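Local coordinates for protein aminoglycoside N(3)-acetyltransferase, AAC(3)-IVa (PDB 6MN3) that probably acetylates the 3-amino group of 2-deoxystreptamine aminoglycosides such as gentamicin and apramycin with acetyl-CoA, giving antibiotic resistance, at residues Thr154-Glu159 and Asn188-Glu193; His102-Ala107 and Pro120-Pro125; Phe33-Pro38 and Gly214-Arg219. One frame throughout, in Å; residues are numbered along the deposited sequence.

Interaction 1. Residues Thr154-Glu159 and Asn188-Glu193. With ZN (zinc ion), chain D.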
ATOM      1  N   THR A 154      -3.857  -2.389  -2.605  1.00 37.93           N
ATOM      2  CA  THR A 154      -4.744  -3.550  -2.628  1.00 43.54           C
ATOM      3  C   THR A 154      -5.761  -3.462  -3.761  1.00 42.49           C
ATOM      4  O   THR A 154      -6.210  -4.494  -4.276  1.00 41.85           O
ATOM      5  CB  THR A 154      -5.442  -3.695  -1.272  1.00 45.45           C
ATOM      6  OG1 THR A 154      -4.457  -3.879  -0.246  1.00 33.67           O
ATOM      7  CG2 THR A 154      -6.391  -4.888  -1.263  1.00 34.12           C
ATOM      8  N   LEU A 155      -6.115  -2.246  -4.185  1.00 39.08           N
ATOM      9  CA  LEU A 155      -7.021  -2.097  -5.319  1.00 37.36           C
ATOM     10  C   LEU A 155      -6.411  -2.648  -6.602  1.00 40.21           C
ATOM     11  O   LEU A 155      -7.132  -3.195  -7.445  1.00 41.37           O
ATOM     12  CB  LEU A 155      -7.404  -0.628  -5.494  1.00 36.91           C
ATOM     13  CG  LEU A 155      -8.432  -0.114  -4.485  1.00 37.80           C
ATOM     14  CD1 LEU A 155      -8.708   1.367  -4.689  1.00 36.29           C
ATOM     15  CD2 LEU A 155      -9.719  -0.922  -4.578  1.00 35.87           C
ATOM     16  N   HIS A 156      -5.092  -2.520  -6.769  1.00 43.39           N
ATOM     17  CA  HIS A 156      -4.435  -3.119  -7.928  1.00 44.60           C
ATOM     18  C   HIS A 156      -4.562  -4.637  -7.903  1.00 45.53           C
ATOM     19  O   HIS A 156      -4.697  -5.275  -8.954  1.00 48.20           O
ATOM     20  CB  HIS A 156      -2.965  -2.708  -7.971  1.00 46.75           C
ATOM     21  CG  HIS A 156      -2.732  -1.353  -8.559  1.00 52.88           C
ATOM     22  ND1 HIS A 156      -3.018  -1.052  -9.873  1.00 57.51           N
ATOM     23  CD2 HIS A 156      -2.235  -0.217  -8.013  1.00 53.76           C
ATOM     24  CE1 HIS A 156      -2.710   0.210 -10.110  1.00 59.57           C
ATOM     25  NE2 HIS A 156      -2.232   0.739  -8.998  1.00 56.49           N
ATOM     26  N   LEU A 157      -4.513  -5.232  -6.710  1.00 46.29           N
ATOM     27  CA  LEU A 157      -4.747  -6.666  -6.588  1.00 48.00           C
ATOM     28  C   LEU A 157      -6.162  -7.023  -7.024  1.00 49.62           C
ATOM     29  O   LEU A 157      -6.386  -8.069  -7.643  1.00 46.01           O
ATOM     30  CB  LEU A 157      -4.493  -7.113  -5.148  1.00 42.74           C
ATOM     31  CG  LEU A 157      -5.081  -8.448  -4.681  1.00 44.21           C
ATOM     32  CD1 LEU A 157      -4.444  -9.618  -5.422  1.00 47.63           C
ATOM     33  CD2 LEU A 157      -4.913  -8.607  -3.178  1.00 44.70           C
ATOM     34  N   ALA A 158      -7.130  -6.154  -6.718  1.00 45.22           N
ATOM     35  CA  ALA A 158      -8.513  -6.417  -7.098  1.00 41.98           C
ATOM     36  C   ALA A 158      -8.680  -6.411  -8.611  1.00 46.46           C
ATOM     37  O   ALA A 158      -9.441  -7.217  -9.158  1.00 49.84           O
ATOM     38  CB  ALA A 158      -9.438  -5.391  -6.447  1.00 39.52           C
ATOM     39  N   GLU A 159      -7.980  -5.508  -9.303  1.00 45.99           N
ATOM     40  CA  GLU A 159      -8.020  -5.505 -10.762  1.00 48.31           C
ATOM     41  C   GLU A 159      -7.523  -6.829 -11.324  1.00 52.37           C
ATOM     42  O   GLU A 159      -8.111  -7.375 -12.265  1.00 56.23           O
ATOM     43  CB  GLU A 159      -7.177  -4.357 -11.314  1.00 52.50           C
ATOM     44  CG  GLU A 159      -7.659  -2.969 -10.948  1.00 55.89           C
ATOM     45  CD  GLU A 159      -6.695  -1.894 -11.409  1.00 65.58           C
ATOM     46  OE1 GLU A 159      -5.499  -1.979 -11.060  1.00 65.98           O
ATOM     47  OE2 GLU A 159      -7.131  -0.971 -12.129  1.00 69.86           O
ATOM     48  N   ASN A 188      -1.239  -3.554 -14.971  1.00 93.79           N
ATOM     49  CA  ASN A 188      -2.467  -2.763 -14.964  1.00 90.72           C
ATOM     50  C   ASN A 188      -2.221  -1.451 -14.217  1.00 93.64           C
ATOM     51  O   ASN A 188      -2.657  -1.244 -13.084  1.00 93.89           O
ATOM     52  CB  ASN A 188      -3.603  -3.564 -14.337  1.00 83.78           C
ATOM     53  CG  ASN A 188      -3.193  -4.233 -13.040  1.00 79.09           C
ATOM     54  OD1 ASN A 188      -2.288  -5.067 -13.019  1.00 77.65           O
ATOM     55  ND2 ASN A 188      -3.854  -3.865 -11.948  1.00 77.71           N
ATOM     56  N   ASP A 189      -1.500  -0.555 -14.883  1.00 95.13           N
ATOM     57  CA  ASP A 189      -1.132   0.732 -14.314  1.00 97.76           C
ATOM     58  C   ASP A 189      -1.853   1.862 -15.040  1.00 94.77           C
ATOM     59  O   ASP A 189      -2.098   1.793 -16.247  1.00 94.91           O
ATOM     60  CB  ASP A 189       0.383   0.956 -14.383  1.00105.04           C
ATOM     61  CG  ASP A 189       0.898   1.818 -13.247  1.00109.90           C
ATOM     62  OD1 ASP A 189       2.020   1.560 -12.763  1.00111.82           O
ATOM     63  OD2 ASP A 189       0.180   2.753 -12.834  1.00111.42           O
ATOM     64  N   HIS A 190      -2.187   2.902 -14.284  1.00 95.66           N
ATOM     65  CA  HIS A 190      -2.831   4.095 -14.822  1.00 95.08           C
ATOM     66  C   HIS A 190      -2.578   5.240 -13.847  1.00 97.07           C
ATOM     67  O   HIS A 190      -1.746   5.132 -12.940  1.00 94.22           O
ATOM     68  CB  HIS A 190      -4.325   3.855 -15.063  1.00 89.48           C
ATOM     69  CG  HIS A 190      -4.989   3.049 -13.989  1.00 84.16           C
ATOM     70  ND1 HIS A 190      -5.633   3.626 -12.917  1.00 82.38           N
ATOM     71  CD2 HIS A 190      -5.111   1.710 -13.826  1.00 81.27           C
ATOM     72  CE1 HIS A 190      -6.123   2.677 -12.138  1.00 80.60           C
ATOM     73  NE2 HIS A 190      -5.819   1.506 -12.667  1.00 78.35           N
ATOM     74  N   CYS A 191      -3.304   6.345 -14.032  1.00 97.79           N
ATOM     75  CA  CYS A 191      -3.139   7.496 -13.153  1.00100.47           C
ATOM     76  C   CYS A 191      -3.608   7.214 -11.732  1.00 96.36           C
ATOM     77  O   CYS A 191      -3.268   7.978 -10.821  1.00100.58           O
ATOM     78  CB  CYS A 191      -3.892   8.701 -13.717  1.00102.12           C
ATOM     79  SG  CYS A 191      -5.688   8.562 -13.601  1.00 99.84           S
ATOM     80  N   CYS A 192      -4.389   6.152 -11.527  1.00 87.37           N
ATOM     81  CA  CYS A 192      -4.890   5.717 -10.225  1.00 83.91           C
ATOM     82  C   CYS A 192      -5.780   6.752  -9.549  1.00 83.71           C
ATOM     83  O   CYS A 192      -6.185   6.554  -8.398  1.00 81.19           O
ATOM     84  CB  CYS A 192      -3.743   5.329  -9.282  1.00 84.94           C
ATOM     85  SG  CYS A 192      -2.701   3.981  -9.882  1.00 90.07           S
ATOM     86  N   GLU A 193      -6.100   7.854 -10.232  1.00 47.33           N
ATOM     87  CA  GLU A 193      -6.946   8.878  -9.629  1.00 52.26           C
ATOM     88  C   GLU A 193      -8.350   8.351  -9.365  1.00 53.74           C
ATOM     89  O   GLU A 193      -8.964   8.688  -8.346  1.00 52.79           O
ATOM     90  CB  GLU A 193      -7.000  10.111 -10.532  1.00 57.67           C
ATOM     91  CG  GLU A 193      -5.784  11.013 -10.425  1.00 65.10           C
ATOM     92  CD  GLU A 193      -5.707  12.020 -11.554  1.00 75.52           C
ATOM     93  OE1 GLU A 193      -5.265  11.646 -12.661  1.00 81.12           O
ATOM     94  OE2 GLU A 193      -6.094  13.188 -11.337  1.00 79.65           O
TER
HETATM   95 ZN    ZN D 302      -6.740   8.675 -15.690  1.00 76.05          ZN
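Glu159, on helix 154-161, meets Asn188 and His190 of the loop with one carboxylate oxygen each. The contact is buried. The ring of His190 and the carboxylate reach toward each other tip to tip, with planes 76° apart. NE2 of His190 donates to OE2 of Glu159 at 2.9 Å, meeting the syn lone pair of OE2. The OH of Tyr166 is a second partner of OE2. ND1 of His190 accepts a bond of 3.1 Å from the backbone N of Cys192, which is tilted well out of the ring plane. The ring is therefore held through both nitrogens.

ND2 of Asn188 donates to OE1 of Glu159 at 2.7 Å. It lies well above the carboxylate plane, while OE1 lies close to the amide plane of Asn188. The same ND2 makes a weak bond to the backbone O of His156. The CG of Asn188 stands between its own N and carbonyl carbon (chi1 47°), and from there ND2 reaches OE1.

ND1 of His156 gives a weak bond to OE1 of Glu159. Its NE2 lies 3.4 Å from SG of Cys192, which sits at the ring edge. Cys192, His156 and Glu159 are placed as in a Cys-His-Glu triad, consistent with a charge relay. Phe195 packs edge-to-face on the His156 ring.

Next to Cys192, SG of Cys191 binds the zinc ion at 2.3 Å. His243, Cys249 and Cys252 complete the site. Glu159 probably helps to orient His156, through a weak bond, and ties the helix to the zinc-bearing loop by its bonds to Asn188 and His190.

Interaction 2. Residues His102-Ala107 and Pro120-Pro125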
ATOM      1  N   HIS A 102      12.815  -8.476  -4.565  1.00 68.58           N
ATOM      2  CA  HIS A 102      12.486  -8.131  -5.940  1.00 70.03           C
ATOM      3  C   HIS A 102      12.145  -6.650  -5.989  1.00 68.12           C
ATOM      4  O   HIS A 102      11.797  -6.058  -4.963  1.00 68.74           O
ATOM      5  CB  HIS A 102      11.326  -8.986  -6.475  1.00 72.87           C
ATOM      6  CG  HIS A 102      10.163  -9.095  -5.540  1.00 74.30           C
ATOM      7  ND1 HIS A 102       9.208  -8.108  -5.421  1.00 72.88           N
ATOM      8  CD2 HIS A 102       9.792 -10.082  -4.691  1.00 73.80           C
ATOM      9  CE1 HIS A 102       8.302  -8.480  -4.534  1.00 69.95           C
ATOM     10  NE2 HIS A 102       8.633  -9.674  -4.076  1.00 71.22           N
ATOM     11  N   PRO A 103      12.246  -6.018  -7.165  1.00 70.24           N
ATOM     12  CA  PRO A 103      12.069  -4.556  -7.235  1.00 69.75           C
ATOM     13  C   PRO A 103      10.693  -4.063  -6.817  1.00 66.81           C
ATOM     14  O   PRO A 103      10.523  -2.848  -6.661  1.00 66.11           O
ATOM     15  CB  PRO A 103      12.343  -4.236  -8.712  1.00 74.74           C
ATOM     16  CG  PRO A 103      12.180  -5.536  -9.429  1.00 79.14           C
ATOM     17  CD  PRO A 103      12.648  -6.577  -8.467  1.00 79.94           C
ATOM     18  N   PHE A 104       9.713  -4.945  -6.639  1.00 66.13           N
ATOM     19  CA  PHE A 104       8.401  -4.528  -6.159  1.00 64.89           C
ATOM     20  C   PHE A 104       8.217  -4.979  -4.717  1.00 60.42           C
ATOM     21  O   PHE A 104       7.241  -5.660  -4.388  1.00 58.92           O
ATOM     22  CB  PHE A 104       7.302  -5.092  -7.059  1.00 63.20           C
ATOM     23  CG  PHE A 104       7.650  -5.064  -8.520  1.00 70.92           C
ATOM     24  CD1 PHE A 104       7.750  -3.858  -9.196  1.00 73.80           C
ATOM     25  CD2 PHE A 104       7.887  -6.238  -9.213  1.00 73.36           C
ATOM     26  CE1 PHE A 104       8.074  -3.826 -10.539  1.00 78.41           C
ATOM     27  CE2 PHE A 104       8.212  -6.211 -10.556  1.00 76.71           C
ATOM     28  CZ  PHE A 104       8.306  -5.004 -11.220  1.00 80.24           C
ATOM     29  N   ALA A 105       9.144  -4.586  -3.851  1.00 56.89           N
ATOM     30  CA  ALA A 105       9.250  -5.169  -2.525  1.00 55.26           C
ATOM     31  C   ALA A 105       8.317  -4.489  -1.525  1.00 51.60           C
ATOM     32  O   ALA A 105       7.861  -3.357  -1.713  1.00 50.38           O
ATOM     33  CB  ALA A 105      10.689  -5.083  -2.018  1.00 56.97           C
ATOM     34  N   PHE A 106       8.037  -5.216  -0.450  1.00 50.50           N
ATOM     35  CA  PHE A 106       7.389  -4.703   0.745  1.00 49.63           C
ATOM     36  C   PHE A 106       8.319  -4.923   1.933  1.00 53.01           C
ATOM     37  O   PHE A 106       9.329  -5.625   1.840  1.00 55.43           O
ATOM     38  CB  PHE A 106       6.041  -5.395   0.992  1.00 45.34           C
ATOM     39  CG  PHE A 106       4.911  -4.847   0.167  1.00 48.55           C
ATOM     40  CD1 PHE A 106       3.890  -4.125   0.760  1.00 42.41           C
ATOM     41  CD2 PHE A 106       4.860  -5.066  -1.201  1.00 49.98           C
ATOM     42  CE1 PHE A 106       2.844  -3.624   0.007  1.00 41.95           C
ATOM     43  CE2 PHE A 106       3.817  -4.567  -1.960  1.00 45.43           C
ATOM     44  CZ  PHE A 106       2.808  -3.845  -1.355  1.00 42.71           C
ATOM     45  N   ALA A 107       7.972  -4.313   3.060  1.00 51.65           N
ATOM     46  CA  ALA A 107       8.705  -4.506   4.303  1.00 51.01           C
ATOM     47  C   ALA A 107       7.727  -4.913   5.392  1.00 52.87           C
ATOM     48  O   ALA A 107       6.618  -4.378   5.471  1.00 53.32           O
ATOM     49  CB  ALA A 107       9.463  -3.239   4.715  1.00 45.33           C
ATOM     50  N   PRO A 120       8.777 -14.762  -4.488  1.00 83.62           N
ATOM     51  CA  PRO A 120       9.702 -14.182  -5.476  1.00 85.44           C
ATOM     52  C   PRO A 120       9.068 -13.064  -6.289  1.00 86.59           C
ATOM     53  O   PRO A 120       8.011 -12.550  -5.918  1.00 81.57           O
ATOM     54  CB  PRO A 120      10.066 -15.384  -6.357  1.00 86.52           C
ATOM     55  CG  PRO A 120       8.875 -16.283  -6.258  1.00 83.33           C
ATOM     56  CD  PRO A 120       8.361 -16.129  -4.853  1.00 81.23           C
ATOM     57  N   LEU A 121       9.691 -12.695  -7.402  1.00 91.41           N
ATOM     58  CA  LEU A 121       9.231 -11.552  -8.190  1.00 90.93           C
ATOM     59  C   LEU A 121       7.856 -11.851  -8.777  1.00 91.05           C
ATOM     60  O   LEU A 121       7.715 -12.814  -9.546  1.00 91.66           O
ATOM     61  CB  LEU A 121      10.233 -11.221  -9.297  1.00 90.13           C
ATOM     62  CG  LEU A 121      10.157  -9.817  -9.924  1.00 90.58           C
ATOM     63  CD1 LEU A 121      11.464  -9.455 -10.624  1.00 94.52           C
ATOM     64  CD2 LEU A 121       8.985  -9.654 -10.884  1.00 90.85           C
ATOM     65  N   PRO A 122       6.819 -11.064  -8.450  1.00 88.07           N
ATOM     66  CA  PRO A 122       5.507 -11.280  -9.070  1.00 90.96           C
ATOM     67  C   PRO A 122       5.258 -10.337 -10.240  1.00 94.79           C
ATOM     68  O   PRO A 122       5.501  -9.131 -10.133  1.00 95.12           O
ATOM     69  CB  PRO A 122       4.529 -11.016  -7.915  1.00 86.64           C
ATOM     70  CG  PRO A 122       5.362 -10.338  -6.806  1.00 82.03           C
ATOM     71  CD  PRO A 122       6.738 -10.079  -7.360  1.00 84.41           C
ATOM     72  N   LEU A 123       4.773 -10.872 -11.359  1.00 95.12           N
ATOM     73  CA  LEU A 123       4.436 -10.073 -12.533  1.00 94.42           C
ATOM     74  C   LEU A 123       2.968 -10.285 -12.879  1.00 91.68           C
ATOM     75  O   LEU A 123       2.584 -11.412 -13.238  1.00 95.39           O
ATOM     76  CB  LEU A 123       5.324 -10.440 -13.728  1.00100.19           C
ATOM     77  CG  LEU A 123       6.830 -10.557 -13.481  1.00103.41           C
ATOM     78  CD1 LEU A 123       7.233 -12.012 -13.279  1.00103.31           C
ATOM     79  CD2 LEU A 123       7.632  -9.925 -14.609  1.00109.82           C
ATOM     80  N   PRO A 124       2.102  -9.260 -12.796  1.00 87.75           N
ATOM     81  CA  PRO A 124       2.325  -7.870 -12.369  1.00 82.28           C
ATOM     82  C   PRO A 124       2.747  -7.748 -10.900  1.00 80.24           C
ATOM     83  O   PRO A 124       2.618  -8.722 -10.160  1.00 80.81           O
ATOM     84  CB  PRO A 124       0.955  -7.213 -12.603  1.00 79.03           C
ATOM     85  CG  PRO A 124       0.297  -8.065 -13.625  1.00 83.66           C
ATOM     86  CD  PRO A 124       0.728  -9.455 -13.286  1.00 86.71           C
ATOM     87  N   PRO A 125       3.249  -6.576 -10.497  1.00 77.60           N
ATOM     88  CA  PRO A 125       3.789  -6.442  -9.131  1.00 77.24           C
ATOM     89  C   PRO A 125       2.810  -6.799  -8.024  1.00 75.29           C
ATOM     90  O   PRO A 125       3.249  -7.211  -6.943  1.00 76.99           O
ATOM     91  CB  PRO A 125       4.191  -4.962  -9.066  1.00 77.10           C
ATOM     92  CG  PRO A 125       4.486  -4.597 -10.477  1.00 78.66           C
ATOM     93  CD  PRO A 125       3.511  -5.374 -11.310  1.00 78.32           C
TER
HETATM   94  O   HOH W   1       4.344  -6.577  -4.783  1.00 43.24           O
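Phe104 packs its ring against Pro125, with Leu121 at the ring edge. CB of Phe104 starts beside CB of Pro125. With CG of Phe104 anti to its carbonyl carbon (chi1 -40°), this atom comes to 3.5 Å from that same CB of Pro125. CD1 and CE1 then run over CG of Pro125, with CD1 3.6 Å from it. On the other branch, CD2 of Phe104 lies 3.9 Å from the backbone O of Pro122. CE2 meets CD2 of Leu121 at 3.5 Å, near the ring plane. CZ, at the tip, returns to CG of Pro125. This CG sits over the ring centre, 3.6 Å from the centroid, in a CH-pi contact. CG of Pro103 lies over the opposite face, offset toward the rim.

The contact joins two loops of the fold. Segment 102-107 runs into an inner strand of the mixed sheet. Residues 120-125 lie between helices 113-117 and 131-137. Four of the six residues in 120-125 are prolines, and a cis peptide precedes Pro124. Cys172 of strand 168-174 touches Pro103, Phe104 and Leu121. Strand 181-187 meets Pro125 through Tyr185 and Glu187.

His102 makes a second CH-pi contact. CD of Pro122 stands 3.7 Å from the centroid of its ring, over the face, and the two side chains cross at about a right angle. CD2 of His102 is 3.3 Å from the backbone O of Pro120. The ND1 of His102 accepts a weak bond from the backbone N of Phe104. No direct hydrogen bond crosses between the segments. A water donates to O of Phe104, but its leg to O of Pro125 is too short to be trusted.

Interaction 3. Residues Phe33-Pro38 and Gly214-Arg219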
ATOM      1  N   PHE A  33       4.217  11.070   5.600  1.00 45.12           N
ATOM      2  CA  PHE A  33       4.637  11.652   6.871  1.00 41.65           C
ATOM      3  C   PHE A  33       4.372  13.150   6.924  1.00 37.00           C
ATOM      4  O   PHE A  33       4.158  13.701   8.009  1.00 35.65           O
ATOM      5  CB  PHE A  33       6.117  11.371   7.126  1.00 43.12           C
ATOM      6  CG  PHE A  33       6.605  11.879   8.453  1.00 41.37           C
ATOM      7  CD1 PHE A  33       6.232  11.249   9.629  1.00 36.38           C
ATOM      8  CD2 PHE A  33       7.421  12.995   8.527  1.00 40.25           C
ATOM      9  CE1 PHE A  33       6.671  11.716  10.853  1.00 32.36           C
ATOM     10  CE2 PHE A  33       7.862  13.469   9.750  1.00 33.54           C
ATOM     11  CZ  PHE A  33       7.487  12.827  10.912  1.00 31.09           C
ATOM     12  N   ARG A  34       4.376  13.823   5.768  1.00 36.53           N
ATOM     13  CA  ARG A  34       4.063  15.248   5.744  1.00 44.54           C
ATOM     14  C   ARG A  34       2.669  15.525   6.289  1.00 49.23           C
ATOM     15  O   ARG A  34       2.440  16.572   6.906  1.00 57.62           O
ATOM     16  CB  ARG A  34       4.188  15.791   4.320  1.00 52.50           C
ATOM     17  CG  ARG A  34       5.598  15.746   3.754  1.00 60.74           C
ATOM     18  CD  ARG A  34       5.662  16.440   2.407  1.00 71.75           C
ATOM     19  NE  ARG A  34       4.869  15.741   1.399  1.00 82.71           N
ATOM     20  CZ  ARG A  34       4.230  16.345   0.401  1.00 90.29           C
ATOM     21  NH1 ARG A  34       4.287  17.665   0.275  1.00 92.58           N
ATOM     22  NH2 ARG A  34       3.532  15.630  -0.472  1.00 89.74           N
ATOM     23  N   SER A  35       1.730  14.602   6.075  1.00 43.86           N
ATOM     24  CA  SER A  35       0.377  14.791   6.585  1.00 38.51           C
ATOM     25  C   SER A  35       0.298  14.547   8.088  1.00 38.34           C
ATOM     26  O   SER A  35      -0.473  15.218   8.785  1.00 24.59           O
ATOM     27  CB  SER A  35      -0.587  13.867   5.845  1.00 45.60           C
ATOM     28  OG  SER A  35      -1.928  14.120   6.225  1.00 53.01           O
ATOM     29  N   VAL A  36       1.082  13.601   8.605  1.00 35.90           N
ATOM     30  CA  VAL A  36       1.006  13.263  10.022  1.00 29.83           C
ATOM     31  C   VAL A  36       1.784  14.269  10.860  1.00 31.82           C
ATOM     32  O   VAL A  36       1.354  14.643  11.957  1.00 32.31           O
ATOM     33  CB  VAL A  36       1.515  11.829  10.242  1.00 28.63           C
ATOM     34  CG1 VAL A  36       1.365  11.433  11.696  1.00 31.47           C
ATOM     35  CG2 VAL A  36       0.771  10.861   9.339  1.00 28.71           C
ATOM     36  N   ARG A  37       2.934  14.721  10.357  1.00 35.10           N
ATOM     37  CA  ARG A  37       3.841  15.670  10.994  1.00 36.46           C
ATOM     38  C   ARG A  37       3.081  16.907  11.465  1.00 34.11           C
ATOM     39  O   ARG A  37       2.093  17.305  10.832  1.00 37.92           O
ATOM     40  CB  ARG A  37       4.960  16.030  10.005  1.00 39.83           C
ATOM     41  CG  ARG A  37       5.598  17.395  10.164  1.00 51.96           C
ATOM     42  CD  ARG A  37       6.855  17.519   9.322  1.00 64.53           C
ATOM     43  NE  ARG A  37       6.550  17.885   7.942  1.00 75.45           N
ATOM     44  CZ  ARG A  37       7.458  18.265   7.049  1.00 78.31           C
ATOM     45  NH1 ARG A  37       8.740  18.329   7.387  1.00 77.98           N
ATOM     46  NH2 ARG A  37       7.086  18.582   5.817  1.00 77.85           N
ATOM     47  N   PRO A  38       3.495  17.544  12.577  1.00 35.28           N
ATOM     48  CA  PRO A  38       4.636  17.166  13.421  1.00 37.21           C
ATOM     49  C   PRO A  38       4.315  16.212  14.569  1.00 39.68           C
ATOM     50  O   PRO A  38       3.239  16.266  15.160  1.00 39.64           O
ATOM     51  CB  PRO A  38       5.112  18.514  13.967  1.00 36.74           C
ATOM     52  CG  PRO A  38       3.879  19.332  14.040  1.00 35.78           C
ATOM     53  CD  PRO A  38       3.008  18.899  12.892  1.00 37.39           C
ATOM     54  N   GLY A 214      -2.223  11.657  14.342  1.00 28.97           N
ATOM     55  CA  GLY A 214      -1.420  12.865  14.269  1.00 24.35           C
ATOM     56  C   GLY A 214      -2.285  13.988  13.737  1.00 22.57           C
ATOM     57  O   GLY A 214      -3.403  14.212  14.211  1.00 23.92           O
ATOM     58  N   HIS A 215      -1.782  14.699  12.735  1.00 26.13           N
ATOM     59  CA  HIS A 215      -2.574  15.708  12.047  1.00 29.94           C
ATOM     60  C   HIS A 215      -3.270  15.160  10.809  1.00 27.12           C
ATOM     61  O   HIS A 215      -3.981  15.908  10.132  1.00 28.94           O
ATOM     62  CB  HIS A 215      -1.694  16.899  11.658  1.00 26.23           C
ATOM     63  CG  HIS A 215      -1.060  17.586  12.826  1.00 29.10           C
ATOM     64  ND1 HIS A 215      -1.580  18.732  13.387  1.00 29.88           N
ATOM     65  CD2 HIS A 215       0.049  17.285  13.542  1.00 29.84           C
ATOM     66  CE1 HIS A 215      -0.817  19.109  14.398  1.00 32.39           C
ATOM     67  NE2 HIS A 215       0.178  18.248  14.513  1.00 28.33           N
ATOM     68  N   ALA A 216      -3.098  13.878  10.510  1.00 28.06           N
ATOM     69  CA  ALA A 216      -3.521  13.319   9.236  1.00 27.19           C
ATOM     70  C   ALA A 216      -4.939  12.773   9.302  1.00 27.96           C
ATOM     71  O   ALA A 216      -5.362  12.215  10.319  1.00 31.39           O
ATOM     72  CB  ALA A 216      -2.569  12.206   8.799  1.00 27.18           C
ATOM     73  N   PHE A 217      -5.670  12.953   8.206  1.00 30.17           N
ATOM     74  CA  PHE A 217      -6.897  12.206   7.972  1.00 27.74           C
ATOM     75  C   PHE A 217      -6.532  10.757   7.667  1.00 26.58           C
ATOM     76  O   PHE A 217      -5.835  10.480   6.685  1.00 34.27           O
ATOM     77  CB  PHE A 217      -7.669  12.842   6.816  1.00 34.10           C
ATOM     78  CG  PHE A 217      -8.952  12.140   6.469  1.00 36.80           C
ATOM     79  CD1 PHE A 217      -9.124  11.561   5.223  1.00 41.61           C
ATOM     80  CD2 PHE A 217      -9.994  12.077   7.380  1.00 42.05           C
ATOM     81  CE1 PHE A 217     -10.305  10.919   4.896  1.00 44.64           C
ATOM     82  CE2 PHE A 217     -11.178  11.438   7.058  1.00 43.85           C
ATOM     83  CZ  PHE A 217     -11.332  10.858   5.814  1.00 39.16           C
ATOM     84  N   ALA A 218      -6.973   9.834   8.515  1.00 26.93           N
ATOM     85  CA  ALA A 218      -6.618   8.429   8.384  1.00 26.75           C
ATOM     86  C   ALA A 218      -7.843   7.604   8.023  1.00 27.28           C
ATOM     87  O   ALA A 218      -8.944   7.856   8.522  1.00 28.35           O
ATOM     88  CB  ALA A 218      -5.995   7.893   9.674  1.00 27.65           C
ATOM     89  N   ARG A 219      -7.643   6.615   7.155  1.00 25.18           N
ATOM     90  CA  ARG A 219      -8.704   5.715   6.731  1.00 25.26           C
ATOM     91  C   ARG A 219      -8.246   4.284   6.945  1.00 25.92           C
ATOM     92  O   ARG A 219      -7.117   3.931   6.591  1.00 30.66           O
ATOM     93  CB  ARG A 219      -9.078   5.950   5.266  1.00 28.33           C
ATOM     94  CG  ARG A 219     -10.062   7.090   5.079  1.00 28.83           C
ATOM     95  CD  ARG A 219     -10.181   7.497   3.627  1.00 31.29           C
ATOM     96  NE  ARG A 219      -9.077   8.348   3.203  1.00 38.65           N
ATOM     97  CZ  ARG A 219      -9.149   9.216   2.200  1.00 38.89           C
ATOM     98  NH1 ARG A 219     -10.278   9.353   1.519  1.00 31.53           N
ATOM     99  NH2 ARG A 219      -8.094   9.951   1.882  1.00 46.40           N
TER
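His215 overlaps Pro38, and the two side chains cross at about a right angle. CD of Pro38 is 3.3 Å from NE2 of His215 and nearly as close to CD2. A cis peptide precedes Pro38. On the same ring, CD2 lies 3.3 Å from the backbone O of Val36, which sits at the edge in the ring plane. NE2 is hydrogen-bonded to the backbone O of Tyr5, and Trp7 packs edge-to-face on the ring.

One hydrogen bond joins the two segments. The backbone N of His215 donates to O of Val36 at 3.2 Å, almost straight at 167°.

CB of Ala216 points at the helix and fits between two side chains there. It is 3.6 Å from CG2 of Val36. With OG anti to the backbone N (chi1 -174°), Ser35 brings OG to 3.3 Å from CB of Ala216. CG1 of Val36 approaches CA of Gly214 at 4.1 Å.

Gly214 has a positive phi of 65°, which favours glycine, and a CB there would run into CG1 of Val36. Gly214 and His215 have the backbone angles of a type II' turn, and they link strands 208-213 and 216-222 into a beta hairpin. The short helix 33-36, which follows strand 26-31, packs against this turn. Val36 also touches Leu145 of strand 141-145, which lies between strands 26-31 and 216-222 in the sheet.

Interaction 1 is buried, while interactions 2 and 3 are partly buried. Interactions 1 and 2 adjoin: OD1 of Asn188 packs on CB of Pro124, 3.9 Å away. Strand 181-187, which leads into the loop of interaction 1, also touches Pro125 of interaction 2. Interactions 2 and 3 reach the same mixed sheet on opposite sides of the chain's centre, about 27 Å apart between centres. Interaction 3 does not touch either of the others. The chemistry follows place. Interaction 1 is polar, with a carboxylate, an amide and histidines beside a zinc site. Interaction 2 is proline on aromatic rings. Interaction 3 combines a backbone bond, a histidine against proline and small apolar packing at a hairpin turn.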